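Local coordinates for lithostathine-1-alpha (Homo sapiens, PDB 1QDD), which might inhibit spontaneous calcium carbonate precipitation and may be associated with neuronal sprouting and with brain and pancreas regeneration, at residues 74-79 with 135-140. The protein carries 1 engineered substitution. Sequence-based numbering, arbitrary orientation.
Sequences FNVWIG and KFSFVC
Strands 75-78 and 136-140 run parallel in the mixed sheet of the C-type lectin domain, their axes inclined by 42°, and a single direct backbone hydrogen bond joins them: Trp77 N to Ser137 O, 2.9 Å and nearly straight. Toward residue 75 a water bridges the strands, donating to Asn75 O at 2.7 Å and accepting a longer bond from Ser137 N. The Phe136 ring meets two residues of the other strand in different ways. With CG anti to its carbonyl carbon (chi1 -64°), Phe136 lays one ring face under Asn75 CB, a CH-pi contact 3.5 Å from the ring centroid, while the Asn75 amide lies only 20° from the ring plane. The CD2 edge of Phe136 meets the face of the Trp77 indole in an edge-to-face pair, centroids 4.9 Å apart, and Phe136 CB covers the five-membered ring. Val76 and Ser137 lie on the face opposite Trp77 and Phe138; Val76 CG1 touches Val139 CG2 at 4.0 Å. With so little direct backbone pairing, cohesion between the segments probably rests largely on aromatic and CH-pi packing, with Asn75 OD1, Trp77 NE1 and Ser137 OG hydrogen-bonded to Ser117, Glu33 and Asp73.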
ATOM      1  N   PHE A  74     -12.463   1.267  -8.314  1.00  9.89           N
ATOM      2  CA  PHE A  74     -11.938   2.541  -8.789  1.00  9.40           C
ATOM      3  C   PHE A  74     -10.819   3.094  -7.909  1.00  8.83           C
ATOM      4  O   PHE A  74     -10.014   3.869  -8.429  1.00 10.11           O
ATOM      5  CB  PHE A  74     -13.081   3.576  -8.868  1.00 11.47           C
ATOM      6  CG  PHE A  74     -14.172   3.192  -9.835  1.00 13.99           C
ATOM      7  CD1 PHE A  74     -15.396   2.746  -9.381  1.00 16.57           C
ATOM      8  CD2 PHE A  74     -13.958   3.330 -11.193  1.00 15.71           C
ATOM      9  CE1 PHE A  74     -16.399   2.401 -10.280  1.00 17.87           C
ATOM     10  CE2 PHE A  74     -14.951   2.973 -12.099  1.00 17.00           C
ATOM     11  CZ  PHE A  74     -16.155   2.509 -11.626  1.00 17.36           C
ATOM     12  N   ASN A  75     -10.846   2.823  -6.620  1.00  9.00           N
ATOM     13  CA  ASN A  75      -9.906   3.377  -5.646  1.00  9.04           C
ATOM     14  C   ASN A  75      -9.370   2.293  -4.725  1.00  8.56           C
ATOM     15  O   ASN A  75     -10.127   1.437  -4.272  1.00 10.20           O
ATOM     16  CB  ASN A  75     -10.564   4.424  -4.738  1.00 11.61           C
ATOM     17  CG  ASN A  75     -10.849   5.723  -5.451  1.00 13.63           C
ATOM     18  OD1 ASN A  75      -9.963   6.535  -5.674  1.00 16.65           O
ATOM     19  ND2 ASN A  75     -12.097   5.858  -5.891  1.00 15.51           N
ATOM     20  N   VAL A  76      -8.057   2.269  -4.499  1.00  7.31           N
ATOM     21  CA  VAL A  76      -7.399   1.273  -3.654  1.00  7.66           C
ATOM     22  C   VAL A  76      -6.498   1.979  -2.638  1.00  6.97           C
ATOM     23  O   VAL A  76      -5.640   2.777  -3.051  1.00  7.71           O
ATOM     24  CB  VAL A  76      -6.577   0.262  -4.477  1.00  7.34           C
ATOM     25  CG1 VAL A  76      -5.884  -0.765  -3.592  1.00  8.95           C
ATOM     26  CG2 VAL A  76      -7.456  -0.455  -5.505  1.00  9.19           C
ATOM     27  N   TRP A  77      -6.618   1.700  -1.358  1.00  6.71           N
ATOM     28  CA  TRP A  77      -5.769   2.369  -0.361  1.00  6.68           C
ATOM     29  C   TRP A  77      -4.292   1.960  -0.392  1.00  7.02           C
ATOM     30  O   TRP A  77      -3.936   0.796  -0.585  1.00  8.18           O
ATOM     31  CB  TRP A  77      -6.259   2.020   1.049  1.00  8.20           C
ATOM     32  CG  TRP A  77      -7.522   2.562   1.619  1.00  8.71           C
ATOM     33  CD1 TRP A  77      -8.521   1.836   2.209  1.00  8.99           C
ATOM     34  CD2 TRP A  77      -7.926   3.933   1.708  1.00  8.52           C
ATOM     35  NE1 TRP A  77      -9.514   2.672   2.653  1.00  9.47           N
ATOM     36  CE2 TRP A  77      -9.179   3.967   2.354  1.00  9.02           C
ATOM     37  CE3 TRP A  77      -7.350   5.138   1.286  1.00  9.01           C
ATOM     38  CZ2 TRP A  77      -9.856   5.162   2.600  1.00 10.61           C
ATOM     39  CZ3 TRP A  77      -8.023   6.320   1.551  1.00  9.34           C
ATOM     40  CH2 TRP A  77      -9.270   6.320   2.190  1.00 10.40           C
ATOM     41  N   ILE A  78      -3.450   2.967  -0.149  1.00  7.18           N
ATOM     42  CA  ILE A  78      -2.020   2.808   0.117  1.00  7.13           C
ATOM     43  C   ILE A  78      -1.758   3.467   1.480  1.00  7.10           C
ATOM     44  O   ILE A  78      -2.617   4.150   2.031  1.00  7.75           O
ATOM     45  CB  ILE A  78      -1.083   3.279  -0.981  1.00  8.37           C
ATOM     46  CG1 ILE A  78      -1.195   4.788  -1.229  1.00  9.26           C
ATOM     47  CG2 ILE A  78      -1.344   2.501  -2.272  1.00 10.58           C
ATOM     48  CD1 ILE A  78      -0.165   5.338  -2.202  1.00 11.04           C
ATOM     49  N   GLY A  79      -0.560   3.265   2.043  1.00  7.27           N
ATOM     50  CA  GLY A  79      -0.252   3.723   3.385  1.00  7.48           C
ATOM     51  C   GLY A  79       0.084   5.166   3.666  1.00  7.05           C
ATOM     52  O   GLY A  79       0.626   5.431   4.763  1.00  8.52           O
ATOM     53  N   LYS A 135     -14.590   3.917   2.350  1.00 12.49           N
ATOM     54  CA  LYS A 135     -14.408   2.469   2.459  1.00 12.17           C
ATOM     55  C   LYS A 135     -13.971   1.869   1.139  1.00 11.19           C
ATOM     56  O   LYS A 135     -14.741   1.796   0.164  1.00 12.16           O
ATOM     57  CB  LYS A 135     -15.690   1.804   3.003  1.00 14.85           C
ATOM     58  CG  LYS A 135     -16.006   2.254   4.424  1.00 18.62           C
ATOM     59  CD  LYS A 135     -17.403   1.909   4.897  1.00 21.69           C
ATOM     60  CE  LYS A 135     -17.712   2.642   6.200  1.00 23.37           C
ATOM     61  NZ  LYS A 135     -19.005   2.214   6.790  1.00 25.68           N
ATOM     62  N   PHE A 136     -12.688   1.524   1.039  1.00  9.89           N
ATOM     63  CA  PHE A 136     -12.053   1.015  -0.160  1.00  9.28           C
ATOM     64  C   PHE A 136     -11.292  -0.288   0.092  1.00  7.87           C
ATOM     65  O   PHE A 136     -10.956  -0.656   1.222  1.00  9.06           O
ATOM     66  CB  PHE A 136     -11.022   2.047  -0.681  1.00  9.82           C
ATOM     67  CG  PHE A 136     -11.533   3.381  -1.134  1.00 10.36           C
ATOM     68  CD1 PHE A 136     -12.764   3.544  -1.753  1.00 11.45           C
ATOM     69  CD2 PHE A 136     -10.741   4.515  -0.982  1.00 11.64           C
ATOM     70  CE1 PHE A 136     -13.210   4.782  -2.167  1.00 13.14           C
ATOM     71  CE2 PHE A 136     -11.183   5.754  -1.418  1.00 12.99           C
ATOM     72  CZ  PHE A 136     -12.417   5.893  -2.013  1.00 13.53           C
ATOM     73  N   SER A 137     -10.992  -0.996  -1.008  1.00  7.94           N
ATOM     74  CA  SER A 137     -10.095  -2.151  -0.996  1.00  7.83           C
ATOM     75  C   SER A 137      -8.664  -1.650  -0.760  1.00  7.08           C
ATOM     76  O   SER A 137      -8.417  -0.428  -0.715  1.00  8.11           O
ATOM     77  CB  SER A 137     -10.203  -2.891  -2.316  1.00  7.76           C
ATOM     78  OG  SER A 137      -9.961  -1.988  -3.385  1.00  9.91           O
ATOM     79  N   PHE A 138      -7.698  -2.541  -0.577  1.00  6.90           N
ATOM     80  CA  PHE A 138      -6.359  -2.136  -0.125  1.00  7.26           C
ATOM     81  C   PHE A 138      -5.282  -3.147  -0.436  1.00  7.98           C
ATOM     82  O   PHE A 138      -5.552  -4.330  -0.710  1.00  8.71           O
ATOM     83  CB  PHE A 138      -6.402  -1.871   1.400  1.00  8.28           C
ATOM     84  CG  PHE A 138      -6.919  -2.970   2.278  1.00  9.13           C
ATOM     85  CD1 PHE A 138      -6.059  -3.841   2.927  1.00  9.89           C
ATOM     86  CD2 PHE A 138      -8.285  -3.101   2.520  1.00  9.64           C
ATOM     87  CE1 PHE A 138      -6.537  -4.804   3.792  1.00 10.60           C
ATOM     88  CE2 PHE A 138      -8.751  -4.065   3.384  1.00 10.32           C
ATOM     89  CZ  PHE A 138      -7.891  -4.923   4.025  1.00 11.01           C
ATOM     90  N   VAL A 139      -4.026  -2.714  -0.412  1.00  7.27           N
ATOM     91  CA  VAL A 139      -2.865  -3.571  -0.614  1.00  7.32           C
ATOM     92  C   VAL A 139      -2.011  -3.559   0.663  1.00  6.94           C
ATOM     93  O   VAL A 139      -1.698  -2.488   1.187  1.00  8.53           O
ATOM     94  CB  VAL A 139      -1.984  -3.139  -1.800  1.00  8.12           C
ATOM     95  CG1 VAL A 139      -0.716  -3.979  -1.941  1.00  9.56           C
ATOM     96  CG2 VAL A 139      -2.752  -3.183  -3.119  1.00 10.29           C
ATOM     97  N   CYS A 140      -1.606  -4.732   1.140  1.00  7.24           N
ATOM     98  CA  CYS A 140      -0.702  -4.901   2.272  1.00  8.17           C
ATOM     99  C   CYS A 140       0.698  -5.341   1.825  1.00  8.20           C
ATOM    100  O   CYS A 140       0.867  -5.976   0.794  1.00  9.79           O
ATOM    101  CB  CYS A 140      -1.216  -5.933   3.285  1.00  9.33           C
ATOM    102  SG  CYS A 140      -2.845  -5.686   4.016  1.00  9.77           S
TER
HETATM  103  O   HOH W   1     -12.540   0.362  -3.556  1.00 13.79           O